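Local coordinates for protein molybdopterin adenylyltransferase (Helicobacter pylori, PDB 4XCW) that probably catalyses adenylyl transfer from ATP to molybdopterin, a step of molybdenum cofactor biosynthesis that prepares the pterin for metal insertion, at residues B[8-13]-B[44-49]; B[58-63]-B[88-93]; B[13-18]-B[49-54]. One frame throughout, in Å; residues are numbered along the deposited sequence.

Contacts 1 and 3 follow one another along the same pair of chain segments, sharing Ala13 and Val49 where the strands give way to loops. Contact 1 is strand pairing, an unbroken ladder of backbone bonds with mostly apolar side chains over it. Contact 3 lies at the surface, its centre about 17 Å from that of the chain, and works through carboxylates, a water and two direct hydrogen bonds. Contact 2 is buried helix packing, built mainly from aliphatic carbons, with no polar bond between the helices. Helix 53-66, which follows strand 42-49, ties the set together: contact 3 ends in its first turn, contact 2 uses its middle, and Lys62 reaches back to Glu47 of contact 1 in a salt bridge.

Contact 1. Residues B[8-13]-B[44-49]; sequences IGVLSA and FHYEIV
Strands 6-13 and 42-49 are the two parallel strands of a beta-alpha-beta crossover through helix 25-37, and here they run side by side from Ile8 opposite Phe44 to Ala13 opposite Val49. The two segment axes approach to 4.6 Å, their directions 14° apart. Five backbone bonds hold them. His45 N gives to Ile8 O at 2.7 Å, and His45 O in turn takes Val10 N, which sits above the carbonyl plane rather than within it. Glu47 N to Val10 O, Ser12 N to Glu47 O, and Val49 N to Ser12 O (2.7 Å) carry the ladder onward.

On one face, Leu11, Ala13 and Val49 meet helix 53-66. His45 stacks on Tyr67, just past that helix, and bonds through NE2 to His7. Glu47 bonds to Ser59 OG through OE2 and forms a salt bridge to Lys62 through OE1.

On the opposite face Ile8, Val10 and Phe44 touch helix 25-37, while Tyr46 lies against Asp24. Phe44 and Ile8 point the same way, side by side, with CD1 of Phe44 3.8 Å from Ile8 CB. Val10 CG2 also reaches Phe44 CD1, at 3.9 Å. Its other branch, CG1, stands anti to the backbone N (chi1 -175°) and meets Tyr46 CD1 at 3.8 Å. Further along, Tyr46 OH ends 3.9 Å from Ser12 CB.

Contact 2. Residues B[58-63]-B[88-93]; sequences KSLIKM and EATKKV
Leu60 is the first residue of 58-63 to meet the other helix, and it reaches Ala89, Thr90 and Val93 of 88-93. Its CB points toward that helix, and CD1 makes the nearest contacts. This methyl lies 3.9 Å from Thr90 CA and equally close to Val93 CG2, so it rests on the backbone of the partner helix as well as on a side chain. Thr90 OG1 is also near, 4.0 Å from Leu60 CD1, but that hydroxyl spends its polarity elsewhere, on Thr86 O one turn back and on Asn133 ND2. Further in, Leu60 CB approaches Val93 CG2 at 4.1 Å; the leucine and valine side chains cross at about a right angle.

Ile61 comes next and takes the other branch of the valine. With CG1 anti to the carbonyl carbon, chi1 (-71°) sets Ile61 CG1 3.7 Å from Val93 CG1, and an extended chi2 carries Ile61 CD1 to 3.9 Å from the same methyl. Val93 is thus gripped by both of its methyls, CG2 against Leu60 and CG1 against Ile61. The interface is wholly van der Waals in character and small, 186 Å² in all.

The two helix segments pass 9.7 Å apart with a crossing angle of -47°. Leu60 also packs onto the sheet, touching Leu11 of strand 6-13 and Val72 and Thr74 of strand 71-75. Ile131 of strand 129-134 lies against Leu60, Thr90 and Val93, which places helices 53-66 and 86-93 next to each other on one face of the central sheet.

Contact 3. Residues B[13-18]-B[49-54]; sequences ASDRAS and VADERD
Asp51 meets Asp15 and Ala13 in the loops at the C-terminal ends of parallel strands 6-13 and 42-49, the edge of an alpha/beta sheet where such folds usually bind ligands; a part in molybdopterin binding is possible but not established here. Just before it, Ser14 N binds Val49 O at 2.8 Å, carrying the strand pairing one step into the loops.

The side chain of Asp51 can be followed outward. Its CB lies 3.4 Å from Asp15 OD1, the same oxygen that accepts the backbone N of Asp51 at 3.0 Å; that N-H arrives on the syn side of the carboxylate, 34° out of its plane. CG stands anti to the carbonyl carbon (chi1 -79°), and the two oxygens beyond it part company. OD1 lies 3.7 Å from Ala13 CB, and a water that also bonds to Ala13 O lies 3.1 Å from Asp51 OD1. OD2 turns to the other carboxylate and stops 3.4 Å from Asp15 OD2, with the two carboxylate planes 82° apart.

The loop on the Asp15 side has its own bracing. Ser14 OG accepts Arg16 N in an ST turn and also bonds to Glu23. The guanidinium of Arg16 has Ala50 N at its edge, near the plane, 3.9 Å from NH2.

Two acidic groups this close would be expected to repel each other. Arg83 probably offsets this: it forms salt bridges to Asp15 OD2 and to Glu52, the N-cap of helix 53-66, and touches Asp51. Asp15 is thus gripped by the Asp51 N-H and by Arg83, while Asp51 OD1 takes a water.

Contact 1. Residues B[8-13]-B[44-49]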
ATOM      1  N   ILE B   8       8.286  16.465 -20.702  1.00 31.81           N
ATOM      2  CA  ILE B   8       8.588  15.322 -19.852  1.00 27.32           C
ATOM      3  C   ILE B   8       9.864  15.546 -19.055  1.00 29.28           C
ATOM      4  O   ILE B   8      10.921  15.811 -19.625  1.00 29.45           O
ATOM      5  CB  ILE B   8       8.735  14.034 -20.681  1.00 27.99           C
ATOM      6  CG1 ILE B   8       7.417  13.716 -21.385  1.00 25.28           C
ATOM      7  CG2 ILE B   8       9.140  12.865 -19.791  1.00 27.51           C
ATOM      8  CD1 ILE B   8       7.447  12.434 -22.182  1.00 28.10           C
ATOM      9  N   GLY B   9       9.752  15.452 -17.736  1.00 30.96           N
ATOM     10  CA  GLY B   9      10.908  15.566 -16.865  1.00 28.04           C
ATOM     11  C   GLY B   9      11.561  14.216 -16.643  1.00 28.57           C
ATOM     12  O   GLY B   9      10.881  13.210 -16.449  1.00 26.22           O
ATOM     13  N   VAL B  10      12.888  14.188 -16.698  1.00 26.49           N
ATOM     14  CA  VAL B  10      13.638  12.969 -16.416  1.00 25.24           C
ATOM     15  C   VAL B  10      14.691  13.309 -15.373  1.00 29.31           C
ATOM     16  O   VAL B  10      15.641  14.035 -15.654  1.00 31.76           O
ATOM     17  CB  VAL B  10      14.299  12.391 -17.673  1.00 28.26           C
ATOM     18  CG1 VAL B  10      14.974  11.045 -17.365  1.00 28.09           C
ATOM     19  CG2 VAL B  10      13.271  12.232 -18.778  1.00 28.38           C
ATOM     20  N   LEU B  11      14.509  12.787 -14.168  1.00 27.80           N
ATOM     21  CA  LEU B  11      15.382  13.104 -13.054  0.50 28.91           C
ATOM     22  C   LEU B  11      16.212  11.898 -12.626  1.00 32.20           C
ATOM     23  O   LEU B  11      15.671  10.930 -12.106  1.00 30.38           O
ATOM     24  CB  LEU B  11      14.555  13.614 -11.876  0.50 26.56           C
ATOM     25  CG  LEU B  11      15.373  14.125 -10.697  0.50 27.40           C
ATOM     26  CD1 LEU B  11      16.332  15.162 -11.215  0.50 28.97           C
ATOM     27  CD2 LEU B  11      14.473  14.711  -9.622  0.50 24.36           C
ATOM     28  N   SER B  12      17.523  11.961 -12.842  1.00 27.93           N
ATOM     29  CA  SER B  12      18.409  10.900 -12.375  1.00 31.71           C
ATOM     30  C   SER B  12      19.002  11.275 -11.026  1.00 33.46           C
ATOM     31  O   SER B  12      19.715  12.270 -10.913  1.00 36.82           O
ATOM     32  CB  SER B  12      19.526  10.630 -13.384  1.00 33.46           C
ATOM     33  OG  SER B  12      20.460   9.702 -12.852  1.00 39.24           O
ATOM     34  N   ALA B  13      18.683  10.489 -10.003  1.00 34.95           N
ATOM     35  CA  ALA B  13      19.232  10.698  -8.671  1.00 37.01           C
ATOM     36  C   ALA B  13      20.491   9.869  -8.531  1.00 38.91           C
ATOM     37  O   ALA B  13      20.439   8.641  -8.608  1.00 41.40           O
ATOM     38  CB  ALA B  13      18.224  10.324  -7.598  1.00 38.50           C
ATOM     39  N   PHE B  44      12.130  16.906 -23.659  1.00 38.05           N
ATOM     40  CA  PHE B  44      12.625  16.268 -22.453  1.00 35.86           C
ATOM     41  C   PHE B  44      13.449  17.220 -21.597  1.00 40.98           C
ATOM     42  O   PHE B  44      14.310  17.942 -22.100  1.00 46.56           O
ATOM     43  CB  PHE B  44      13.456  15.035 -22.809  1.00 39.45           C
ATOM     44  CG  PHE B  44      12.637  13.874 -23.302  1.00 36.20           C
ATOM     45  CD1 PHE B  44      11.973  13.055 -22.406  1.00 29.18           C
ATOM     46  CD2 PHE B  44      12.541  13.597 -24.655  1.00 37.50           C
ATOM     47  CE1 PHE B  44      11.221  11.983 -22.854  1.00 33.00           C
ATOM     48  CE2 PHE B  44      11.792  12.524 -25.105  1.00 34.87           C
ATOM     49  CZ  PHE B  44      11.132  11.719 -24.201  1.00 32.28           C
ATOM     50  N   HIS B  45      13.176  17.210 -20.297  1.00 36.00           N
ATOM     51  CA  HIS B  45      13.909  18.033 -19.347  1.00 37.47           C
ATOM     52  C   HIS B  45      14.689  17.133 -18.406  1.00 34.52           C
ATOM     53  O   HIS B  45      14.143  16.636 -17.424  1.00 29.82           O
ATOM     54  CB  HIS B  45      12.953  18.930 -18.562  1.00 35.71           C
ATOM     55  CG  HIS B  45      12.136  19.833 -19.430  1.00 38.67           C
ATOM     56  ND1 HIS B  45      12.583  21.068 -19.848  1.00 40.67           N
ATOM     57  CD2 HIS B  45      10.906  19.675 -19.973  1.00 36.79           C
ATOM     58  CE1 HIS B  45      11.660  21.634 -20.603  1.00 44.60           C
ATOM     59  NE2 HIS B  45      10.632  20.810 -20.695  1.00 38.52           N
ATOM     60  N   TYR B  46      15.964  16.928 -18.718  1.00 39.71           N
ATOM     61  CA  TYR B  46      16.781  15.950 -18.010  1.00 40.38           C
ATOM     62  C   TYR B  46      17.740  16.621 -17.038  1.00 39.94           C
ATOM     63  O   TYR B  46      18.375  17.618 -17.371  1.00 41.35           O
ATOM     64  CB  TYR B  46      17.562  15.098 -19.013  1.00 44.86           C
ATOM     65  CG  TYR B  46      18.579  14.164 -18.392  1.00 49.26           C
ATOM     66  CD1 TYR B  46      18.178  13.021 -17.709  1.00 46.93           C
ATOM     67  CD2 TYR B  46      19.943  14.414 -18.504  1.00 54.49           C
ATOM     68  CE1 TYR B  46      19.105  12.158 -17.150  1.00 45.81           C
ATOM     69  CE2 TYR B  46      20.878  13.555 -17.948  1.00 55.22           C
ATOM     70  CZ  TYR B  46      20.450  12.429 -17.271  1.00 51.11           C
ATOM     71  OH  TYR B  46      21.370  11.568 -16.716  1.00 50.69           O
ATOM     72  N   GLU B  47      17.835  16.068 -15.833  1.00 36.16           N
ATOM     73  CA  GLU B  47      18.749  16.577 -14.820  1.00 41.10           C
ATOM     74  C   GLU B  47      19.312  15.440 -13.987  1.00 36.06           C
ATOM     75  O   GLU B  47      18.591  14.510 -13.631  1.00 33.56           O
ATOM     76  CB  GLU B  47      18.048  17.579 -13.899  1.00 46.88           C
ATOM     77  CG  GLU B  47      17.839  18.949 -14.500  1.00 57.77           C
ATOM     78  CD  GLU B  47      17.405  19.971 -13.468  1.00 62.43           C
ATOM     79  OE1 GLU B  47      17.231  21.150 -13.843  1.00 70.16           O
ATOM     80  OE2 GLU B  47      17.241  19.598 -12.286  1.00 55.10           O
ATOM     81  N   ILE B  48      20.601  15.524 -13.688  1.00 39.00           N
ATOM     82  CA  ILE B  48      21.235  14.620 -12.743  1.00 43.19           C
ATOM     83  C   ILE B  48      21.344  15.337 -11.408  1.00 41.78           C
ATOM     84  O   ILE B  48      21.905  16.426 -11.330  1.00 45.80           O
ATOM     85  CB  ILE B  48      22.636  14.177 -13.209  1.00 48.73           C
ATOM     86  CG1 ILE B  48      22.581  13.653 -14.643  1.00 53.41           C
ATOM     87  CG2 ILE B  48      23.206  13.120 -12.268  1.00 48.58           C
ATOM     88  CD1 ILE B  48      23.913  13.126 -15.153  1.00 58.84           C
ATOM     89  N   VAL B  49      20.802  14.729 -10.363  1.00 36.87           N
ATOM     90  CA  VAL B  49      20.777  15.357  -9.047  1.00 39.17           C
ATOM     91  C   VAL B  49      21.345  14.418  -7.982  1.00 41.14           C
ATOM     92  O   VAL B  49      21.076  13.217  -7.996  1.00 38.66           O
ATOM     93  CB  VAL B  49      19.337  15.786  -8.681  1.00 41.09           C
ATOM     94  CG1 VAL B  49      19.254  16.289  -7.249  1.00 43.92           C
ATOM     95  CG2 VAL B  49      18.872  16.865  -9.637  1.00 43.61           C
TER

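Contact 2. Residues B[58-63]-B[88-93]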
ATOM      1  N   LYS B  58      13.585  20.185  -4.994  1.00 29.56           N
ATOM      2  CA  LYS B  58      13.708  21.389  -5.804  1.00 30.60           C
ATOM      3  C   LYS B  58      13.676  21.092  -7.295  1.00 29.96           C
ATOM      4  O   LYS B  58      13.070  21.828  -8.064  1.00 32.31           O
ATOM      5  CB  LYS B  58      14.996  22.129  -5.451  1.00 32.73           C
ATOM      6  CG  LYS B  58      14.926  22.891  -4.143  1.00 41.65           C
ATOM      7  CD  LYS B  58      16.234  23.605  -3.862  1.00 47.44           C
ATOM      8  CE  LYS B  58      16.128  24.503  -2.640  1.00 53.91           C
ATOM      9  NZ  LYS B  58      17.435  25.133  -2.315  1.00 61.45           N
ATOM     10  N   SER B  59      14.336  20.014  -7.704  1.00 33.52           N
ATOM     11  CA  SER B  59      14.369  19.616  -9.109  0.50 31.27           C
ATOM     12  C   SER B  59      12.990  19.194  -9.598  1.00 29.40           C
ATOM     13  O   SER B  59      12.541  19.617 -10.661  1.00 28.88           O
ATOM     14  CB  SER B  59      15.366  18.476  -9.325  0.50 30.91           C
ATOM     15  OG  SER B  59      15.418  18.099 -10.691  0.50 28.24           O
ATOM     16  N   LEU B  60      12.325  18.347  -8.817  1.00 25.00           N
ATOM     17  CA  LEU B  60      10.970  17.919  -9.146  1.00 24.41           C
ATOM     18  C   LEU B  60      10.044  19.129  -9.264  1.00 26.43           C
ATOM     19  O   LEU B  60       9.250  19.236 -10.197  1.00 26.25           O
ATOM     20  CB  LEU B  60      10.431  16.953  -8.089  1.00 22.91           C
ATOM     21  CG  LEU B  60      11.030  15.549  -8.053  1.00 23.08           C
ATOM     22  CD1 LEU B  60      10.523  14.795  -6.837  1.00 22.48           C
ATOM     23  CD2 LEU B  60      10.690  14.801  -9.333  1.00 22.58           C
ATOM     24  N   ILE B  61      10.160  20.046  -8.310  1.00 29.53           N
ATOM     25  CA  ILE B  61       9.300  21.218  -8.299  1.00 29.21           C
ATOM     26  C   ILE B  61       9.554  22.075  -9.539  1.00 29.20           C
ATOM     27  O   ILE B  61       8.615  22.578 -10.155  1.00 29.40           O
ATOM     28  CB  ILE B  61       9.498  22.033  -7.005  1.00 31.63           C
ATOM     29  CG1 ILE B  61       8.902  21.264  -5.822  1.00 30.71           C
ATOM     30  CG2 ILE B  61       8.858  23.413  -7.124  1.00 34.17           C
ATOM     31  CD1 ILE B  61       9.188  21.871  -4.473  1.00 32.38           C
ATOM     32  N   LYS B  62      10.817  22.199  -9.930  1.00 29.70           N
ATOM     33  CA  LYS B  62      11.171  23.001 -11.100  1.00 31.88           C
ATOM     34  C   LYS B  62      10.607  22.368 -12.371  1.00 28.80           C
ATOM     35  O   LYS B  62      10.082  23.063 -13.240  1.00 33.28           O
ATOM     36  CB  LYS B  62      12.695  23.165 -11.201  1.00 34.33           C
ATOM     37  CG  LYS B  62      13.175  23.930 -12.430  1.00 42.72           C
ATOM     38  CD  LYS B  62      14.653  24.291 -12.318  1.00 51.59           C
ATOM     39  CE  LYS B  62      15.510  23.067 -12.027  1.00 53.34           C
ATOM     40  NZ  LYS B  62      16.965  23.389 -11.944  1.00 59.05           N
ATOM     41  N   MET B  63      10.701  21.045 -12.475  1.00 29.29           N
ATOM     42  CA  MET B  63      10.203  20.357 -13.665  1.00 29.76           C
ATOM     43  C   MET B  63       8.687  20.505 -13.800  1.00 30.68           C
ATOM     44  O   MET B  63       8.177  20.766 -14.894  1.00 29.61           O
ATOM     45  CB  MET B  63      10.597  18.880 -13.639  1.00 30.57           C
ATOM     46  CG  MET B  63      12.094  18.634 -13.852  1.00 33.15           C
ATOM     47  SD  MET B  63      12.536  16.882 -13.670  1.00 31.47           S
ATOM     48  CE  MET B  63      14.290  16.919 -14.041  1.00 26.92           C
ATOM     49  N   GLU B  88      10.784   9.662  -0.692  1.00 24.78           N
ATOM     50  CA  GLU B  88      10.488  10.700   0.301  1.00 27.07           C
ATOM     51  C   GLU B  88      10.346  12.086  -0.327  1.00 27.15           C
ATOM     52  O   GLU B  88       9.452  12.857   0.033  1.00 26.47           O
ATOM     53  CB  GLU B  88      11.576  10.761   1.371  1.00 34.13           C
ATOM     54  CG  GLU B  88      11.499   9.658   2.395  1.00 47.47           C
ATOM     55  CD  GLU B  88      12.383   8.471   2.060  1.00 52.67           C
ATOM     56  OE1 GLU B  88      12.556   8.151   0.860  1.00 46.12           O
ATOM     57  OE2 GLU B  88      12.911   7.856   3.011  1.00 58.75           O
ATOM     58  N   ALA B  89      11.258  12.411  -1.237  1.00 28.65           N
ATOM     59  CA  ALA B  89      11.223  13.698  -1.914  1.00 25.51           C
ATOM     60  C   ALA B  89       9.976  13.790  -2.779  1.00 22.51           C
ATOM     61  O   ALA B  89       9.339  14.831  -2.856  1.00 25.37           O
ATOM     62  CB  ALA B  89      12.473  13.900  -2.747  1.00 31.58           C
ATOM     63  N   THR B  90       9.624  12.682  -3.420  1.00 19.74           N
ATOM     64  CA  THR B  90       8.445  12.635  -4.273  1.00 19.75           C
ATOM     65  C   THR B  90       7.179  12.874  -3.457  1.00 23.34           C
ATOM     66  O   THR B  90       6.311  13.653  -3.854  1.00 22.80           O
ATOM     67  CB  THR B  90       8.368  11.280  -5.008  1.00 21.71           C
ATOM     68  OG1 THR B  90       9.586  11.091  -5.738  1.00 24.60           O
ATOM     69  CG2 THR B  90       7.186  11.245  -5.978  1.00 21.57           C
ATOM     70  N   LYS B  91       7.091  12.230  -2.298  1.00 25.17           N
ATOM     71  CA  LYS B  91       5.917  12.385  -1.439  1.00 23.74           C
ATOM     72  C   LYS B  91       5.788  13.810  -0.929  1.00 27.26           C
ATOM     73  O   LYS B  91       4.679  14.342  -0.761  1.00 25.99           O
ATOM     74  CB  LYS B  91       5.987  11.405  -0.262  1.00 31.99           C
ATOM     75  CG  LYS B  91       4.748  11.423   0.619  1.00 42.83           C
ATOM     76  CD  LYS B  91       5.004  10.756   1.964  1.00 49.83           C
ATOM     77  CE  LYS B  91       5.452   9.309   1.796  1.00 54.06           C
ATOM     78  NZ  LYS B  91       5.656   8.638   3.113  1.00 60.61           N
ATOM     79  N   LYS B  92       6.929  14.443  -0.685  1.00 24.35           N
ATOM     80  CA  LYS B  92       6.935  15.793  -0.136  1.00 28.85           C
ATOM     81  C   LYS B  92       6.369  16.812  -1.138  1.00 30.96           C
ATOM     82  O   LYS B  92       5.669  17.755  -0.752  1.00 32.08           O
ATOM     83  CB  LYS B  92       8.359  16.176   0.288  1.00 32.03           C
ATOM     84  CG  LYS B  92       8.498  17.596   0.816  1.00 46.90           C
ATOM     85  CD  LYS B  92       7.541  17.859   1.969  1.00 54.29           C
ATOM     86  CE  LYS B  92       7.489  19.339   2.313  1.00 62.43           C
ATOM     87  NZ  LYS B  92       6.383  19.652   3.262  1.00 66.61           N
ATOM     88  N   VAL B  93       6.646  16.625  -2.426  1.00 25.14           N
ATOM     89  CA  VAL B  93       6.245  17.643  -3.398  1.00 30.05           C
ATOM     90  C   VAL B  93       4.895  17.338  -4.050  1.00 29.24           C
ATOM     91  O   VAL B  93       4.332  18.197  -4.727  1.00 27.99           O
ATOM     92  CB  VAL B  93       7.316  17.835  -4.512  1.00 29.61           C
ATOM     93  CG1 VAL B  93       8.693  18.074  -3.901  1.00 28.75           C
ATOM     94  CG2 VAL B  93       7.347  16.652  -5.458  1.00 24.08           C
TER

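Contact 3. Residues B[13-18]-B[49-54]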
ATOM      1  N   ALA B  13      18.683  10.489 -10.003  1.00 34.95           N
ATOM      2  CA  ALA B  13      19.232  10.698  -8.671  1.00 37.01           C
ATOM      3  C   ALA B  13      20.491   9.869  -8.531  1.00 38.91           C
ATOM      4  O   ALA B  13      20.439   8.641  -8.608  1.00 41.40           O
ATOM      5  CB  ALA B  13      18.224  10.324  -7.598  1.00 38.50           C
ATOM      6  N   SER B  14      21.620  10.537  -8.327  1.00 40.95           N
ATOM      7  CA  SER B  14      22.908   9.851  -8.330  1.00 46.82           C
ATOM      8  C   SER B  14      24.004  10.685  -7.681  1.00 48.97           C
ATOM      9  O   SER B  14      24.094  11.888  -7.914  1.00 53.49           O
ATOM     10  CB  SER B  14      23.307   9.497  -9.763  1.00 52.14           C
ATOM     11  OG  SER B  14      24.627   8.981  -9.822  1.00 59.61           O
ATOM     12  N   ASP B  15      24.839  10.041  -6.871  1.00 51.99           N
ATOM     13  CA  ASP B  15      25.970  10.724  -6.255  1.00 56.39           C
ATOM     14  C   ASP B  15      27.164  10.748  -7.206  1.00 63.16           C
ATOM     15  O   ASP B  15      28.202  11.336  -6.898  1.00 72.14           O
ATOM     16  CB  ASP B  15      26.356  10.055  -4.932  1.00 65.06           C
ATOM     17  CG  ASP B  15      25.353  10.330  -3.822  1.00 67.07           C
ATOM     18  OD1 ASP B  15      24.703  11.397  -3.856  1.00 59.99           O
ATOM     19  OD2 ASP B  15      25.224   9.484  -2.909  1.00 72.13           O
ATOM     20  N   ARG B  16      26.999  10.104  -8.361  1.00 64.05           N
ATOM     21  CA  ARG B  16      28.046   9.998  -9.383  1.00 74.99           C
ATOM     22  C   ARG B  16      29.351   9.433  -8.832  1.00 84.26           C
ATOM     23  O   ARG B  16      30.433   9.955  -9.110  1.00 90.94           O
ATOM     24  CB  ARG B  16      28.299  11.358 -10.034  1.00 79.31           C
ATOM     25  CG  ARG B  16      27.421  11.626 -11.243  1.00 78.69           C
ATOM     26  CD  ARG B  16      27.135  13.104 -11.410  1.00 78.32           C
ATOM     27  NE  ARG B  16      26.284  13.612 -10.340  1.00 77.84           N
ATOM     28  CZ  ARG B  16      26.646  14.556  -9.479  1.00 79.61           C
ATOM     29  NH1 ARG B  16      27.852  15.104  -9.562  1.00 84.17           N
ATOM     30  NH2 ARG B  16      25.802  14.955  -8.537  1.00 75.18           N
ATOM     31  N   ALA B  17      29.241   8.359  -8.059  1.00 82.15           N
ATOM     32  CA  ALA B  17      30.405   7.735  -7.449  1.00 85.04           C
ATOM     33  C   ALA B  17      30.343   6.217  -7.586  1.00 84.30           C
ATOM     34  O   ALA B  17      31.097   5.493  -6.936  1.00 86.15           O
ATOM     35  CB  ALA B  17      30.510   8.135  -5.984  1.00 87.05           C
ATOM     36  N   SER B  18      29.439   5.742  -8.438  1.00 93.60           N
ATOM     37  CA  SER B  18      29.248   4.309  -8.628  1.00 95.01           C
ATOM     38  C   SER B  18      29.391   3.914 -10.095  1.00 95.59           C
ATOM     39  O   SER B  18      30.128   2.984 -10.435  1.00 79.88           O
ATOM     40  CB  SER B  18      27.873   3.880  -8.110  1.00 79.49           C
ATOM     41  OG  SER B  18      26.838   4.419  -8.916  1.00 81.28           O
ATOM     42  N   VAL B  49      20.802  14.729 -10.363  1.00 36.87           N
ATOM     43  CA  VAL B  49      20.777  15.357  -9.047  1.00 39.17           C
ATOM     44  C   VAL B  49      21.345  14.418  -7.982  1.00 41.14           C
ATOM     45  O   VAL B  49      21.076  13.217  -7.996  1.00 38.66           O
ATOM     46  CB  VAL B  49      19.337  15.786  -8.681  1.00 41.09           C
ATOM     47  CG1 VAL B  49      19.254  16.289  -7.249  1.00 43.92           C
ATOM     48  CG2 VAL B  49      18.872  16.865  -9.637  1.00 43.61           C
ATOM     49  N   ALA B  50      22.150  14.969  -7.077  1.00 39.37           N
ATOM     50  CA  ALA B  50      22.727  14.189  -5.985  1.00 41.61           C
ATOM     51  C   ALA B  50      21.644  13.605  -5.075  1.00 45.82           C
ATOM     52  O   ALA B  50      20.515  14.093  -5.042  1.00 42.88           O
ATOM     53  CB  ALA B  50      23.689  15.047  -5.178  1.00 39.87           C
ATOM     54  N   ASP B  51      21.996  12.555  -4.338  1.00 46.81           N
ATOM     55  CA  ASP B  51      21.055  11.914  -3.420  1.00 45.67           C
ATOM     56  C   ASP B  51      20.816  12.761  -2.176  1.00 41.93           C
ATOM     57  O   ASP B  51      20.977  12.280  -1.053  1.00 42.77           O
ATOM     58  CB  ASP B  51      21.565  10.532  -3.000  1.00 50.40           C
ATOM     59  CG  ASP B  51      21.326   9.478  -4.054  1.00 51.81           C
ATOM     60  OD1 ASP B  51      20.198   9.413  -4.589  1.00 49.05           O
ATOM     61  OD2 ASP B  51      22.262   8.704  -4.340  1.00 52.47           O
ATOM     62  N   GLU B  52      20.456  14.025  -2.382  1.00 40.30           N
ATOM     63  CA  GLU B  52      20.125  14.924  -1.282  1.00 39.12           C
ATOM     64  C   GLU B  52      18.660  15.292  -1.408  1.00 33.47           C
ATOM     65  O   GLU B  52      18.221  15.744  -2.467  1.00 33.18           O
ATOM     66  CB  GLU B  52      21.000  16.182  -1.297  1.00 40.44           C
ATOM     67  CG  GLU B  52      22.490  15.919  -1.375  1.00 43.19           C
ATOM     68  CD  GLU B  52      23.057  15.354  -0.087  1.00 47.44           C
ATOM     69  OE1 GLU B  52      22.386  15.464   0.960  1.00 46.40           O
ATOM     70  OE2 GLU B  52      24.176  14.801  -0.121  1.00 52.07           O
ATOM     71  N   ARG B  53      17.900  15.087  -0.337  1.00 38.58           N
ATOM     72  CA  ARG B  53      16.448  15.225  -0.408  1.00 38.37           C
ATOM     73  C   ARG B  53      15.998  16.589  -0.923  1.00 34.94           C
ATOM     74  O   ARG B  53      15.173  16.665  -1.836  1.00 35.13           O
ATOM     75  CB  ARG B  53      15.807  14.963   0.959  1.00 44.00           C
ATOM     76  CG  ARG B  53      14.282  14.912   0.905  1.00 51.10           C
ATOM     77  CD  ARG B  53      13.669  14.750   2.285  1.00 58.62           C
ATOM     78  NE  ARG B  53      14.113  15.794   3.202  1.00 67.97           N
ATOM     79  CZ  ARG B  53      13.454  16.925   3.429  1.00 73.29           C
ATOM     80  NH1 ARG B  53      12.308  17.167   2.806  1.00 75.56           N
ATOM     81  NH2 ARG B  53      13.940  17.817   4.281  1.00 75.98           N
ATOM     82  N   ASP B  54      16.530  17.667  -0.354  1.00 32.18           N
ATOM     83  CA  ASP B  54      16.046  18.989  -0.743  1.00 35.35           C
ATOM     84  C   ASP B  54      16.359  19.288  -2.211  1.00 33.74           C
ATOM     85  O   ASP B  54      15.568  19.934  -2.902  1.00 31.02           O
ATOM     86  CB  ASP B  54      16.630  20.082   0.152  1.00 41.50           C
ATOM     87  CG  ASP B  54      15.933  21.416  -0.043  1.00 49.56           C
ATOM     88  OD1 ASP B  54      14.679  21.443  -0.027  1.00 49.80           O
ATOM     89  OD2 ASP B  54      16.634  22.431  -0.239  1.00 51.04           O
TER
HETATM   90  O   HOH W   1      20.675   6.917  -6.434  1.00 52.23           O